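Local coordinates for heme-binding protein A (Haemophilus parasuis 29755, PDB 3TPA), which is a family 5 periplasmic solute-binding protein related to the glutathione-binding GbpA proteins, but its own ligand is not established, at residues 355-360 and 370-375. The protein carries 1 engineered substitution. Numbering follows the deposited sequence.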
# COMPACT_ATOMS: atom_id res chain seq x y z
N ILE A 355 -8.79 8.69 -25.26
CA ILE A 355 -8.52 7.88 -24.09
C ILE A 355 -7.03 7.59 -24.03
O ILE A 355 -6.50 6.86 -24.87
CB ILE A 355 -9.30 6.57 -24.10
CG1 ILE A 355 -10.81 6.81 -24.04
CG2 ILE A 355 -8.86 5.68 -22.94
CD1 ILE A 355 -11.63 5.60 -24.48
N TRP A 356 -6.35 8.17 -23.05
CA TRP A 356 -4.94 7.92 -22.85
C TRP A 356 -4.71 6.55 -22.22
O TRP A 356 -5.14 6.30 -21.09
CB TRP A 356 -4.33 9.02 -21.98
CG TRP A 356 -4.24 10.33 -22.71
CD1 TRP A 356 -5.11 10.80 -23.66
CD2 TRP A 356 -3.20 11.31 -22.60
NE1 TRP A 356 -4.69 12.02 -24.13
CE2 TRP A 356 -3.52 12.36 -23.49
CE3 TRP A 356 -2.05 11.42 -21.82
CZ2 TRP A 356 -2.72 13.50 -23.63
CZ3 TRP A 356 -1.26 12.56 -21.95
CH2 TRP A 356 -1.60 13.58 -22.85
N VAL A 357 -4.04 5.67 -22.95
CA VAL A 357 -3.73 4.32 -22.46
C VAL A 357 -2.45 4.32 -21.62
O VAL A 357 -1.44 4.89 -22.02
CB VAL A 357 -3.58 3.32 -23.62
CG1 VAL A 357 -3.21 1.93 -23.11
CG2 VAL A 357 -4.85 3.26 -24.46
N GLN A 358 -2.50 3.69 -20.44
CA GLN A 358 -1.32 3.58 -19.58
C GLN A 358 -0.32 2.56 -20.17
O GLN A 358 -0.68 1.42 -20.42
CB GLN A 358 -1.71 3.20 -18.15
CG GLN A 358 -0.52 2.96 -17.25
CD GLN A 358 -0.86 2.94 -15.78
OE1 GLN A 358 -1.67 3.72 -15.30
NE2 GLN A 358 -0.21 2.05 -15.04
N PRO A 359 0.93 2.99 -20.40
CA PRO A 359 1.85 2.14 -21.16
C PRO A 359 2.66 1.17 -20.30
O PRO A 359 3.32 0.30 -20.85
CB PRO A 359 2.77 3.16 -21.81
CG PRO A 359 2.86 4.23 -20.80
CD PRO A 359 1.49 4.33 -20.17
N VAL A 360 2.63 1.33 -18.98
CA VAL A 360 3.38 0.47 -18.08
C VAL A 360 2.44 -0.22 -17.11
O VAL A 360 1.85 0.44 -16.25
CB VAL A 360 4.41 1.27 -17.27
CG1 VAL A 360 5.04 0.40 -16.18
CG2 VAL A 360 5.49 1.82 -18.19
N ARG A 370 -6.57 -3.12 -23.06
CA ARG A 370 -7.87 -3.78 -23.26
C ARG A 370 -9.00 -3.03 -22.56
O ARG A 370 -10.11 -2.96 -23.07
CB ARG A 370 -7.84 -5.24 -22.82
CG ARG A 370 -9.19 -5.94 -23.02
CD ARG A 370 -9.46 -6.23 -24.49
NE ARG A 370 -10.69 -6.98 -24.71
CZ ARG A 370 -10.83 -8.28 -24.45
NH1 ARG A 370 -9.83 -8.99 -23.94
NH2 ARG A 370 -11.99 -8.88 -24.69
N THR A 371 -8.72 -2.50 -21.37
CA THR A 371 -9.65 -1.62 -20.69
C THR A 371 -10.06 -0.50 -21.65
O THR A 371 -11.23 -0.29 -21.92
CB THR A 371 -8.99 -0.97 -19.44
OG1 THR A 371 -8.51 -1.99 -18.55
CG2 THR A 371 -9.99 -0.08 -18.69
N ALA A 372 -9.07 0.19 -22.21
CA ALA A 372 -9.36 1.30 -23.11
C ALA A 372 -10.21 0.87 -24.32
O ALA A 372 -11.09 1.60 -24.76
CB ALA A 372 -8.05 1.96 -23.57
N GLU A 373 -9.91 -0.30 -24.88
CA GLU A 373 -10.61 -0.77 -26.08
C GLU A 373 -12.08 -1.04 -25.81
O GLU A 373 -12.95 -0.70 -26.62
CB GLU A 373 -9.94 -2.04 -26.64
CG GLU A 373 -8.66 -1.77 -27.38
CD GLU A 373 -7.88 -3.03 -27.69
OE1 GLU A 373 -8.32 -4.13 -27.28
OE2 GLU A 373 -6.81 -2.93 -28.33
N ILE A 374 -12.37 -1.66 -24.68
CA ILE A 374 -13.75 -1.99 -24.32
C ILE A 374 -14.56 -0.72 -24.17
O ILE A 374 -15.67 -0.57 -24.70
CB ILE A 374 -13.80 -2.80 -23.00
CG1 ILE A 374 -13.28 -4.22 -23.24
CG2 ILE A 374 -15.22 -2.84 -22.43
CD1 ILE A 374 -12.93 -4.93 -21.98
N ILE A 375 -13.98 0.23 -23.45
CA ILE A 375 -14.64 1.51 -23.23
C ILE A 375 -14.83 2.26 -24.55
O ILE A 375 -15.91 2.76 -24.81
CB ILE A 375 -13.85 2.36 -22.23
CG1 ILE A 375 -14.15 1.87 -20.82
CG2 ILE A 375 -14.22 3.81 -22.34
CD1 ILE A 375 -12.92 1.64 -19.99
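Val-357 and Ala-372 mark the closest backbone approach between segments 355-360 and 370-375, with 6.4 Å between the Val-357 CA and the Ala-372 CA. The first segment starts in strand 351-356, stays extended through Gln-358 and bends at Pro-359. The second is a turn and a half of helix. Ala-372 turns its methyl toward the first segment, and its small size is consistent with the close approach. Ala-372 CB lies 3.6 Å from Val-357 CG2 and 3.9 Å from Ile-355 CG2. One methyl thus touches two branched residues set two positions apart in the chain. In Val-357 the touching branch is the one beside the backbone N, since CG1 takes the place anti to that N (chi1 179°). Ile-355 reaches further along the helix with its other arm. Its extended CG1 arm (chi2 162°) carries CD1 to 3.8 Å from Ile-375 CG2. CD1 also comes within 4.0 Å of the carbonyl oxygen Ala-372 O. The side chains of Ile-355 and Ile-375 cross at a slant.

The contact belongs to a beta-alpha-beta unit made of strand 351-356, helix 368-381 and strand 384-389. The two strands run parallel and are neighbours in a mixed sheet, and the helix packs over one face of it. Leu-388 of the second strand touches both Ile-355 and Ala-372. Ile-375 also meets Ile-301 of helix 298-306. Trp-356 points away from helix 368-381, and its ring meets His-391. Across the bend at Pro-359, Gln-358 NE2 donates to Val-360 O at 2.9 Å. This bond is nearly straight (172°), and the acceptor lies almost in the plane of the Gln-358 amide.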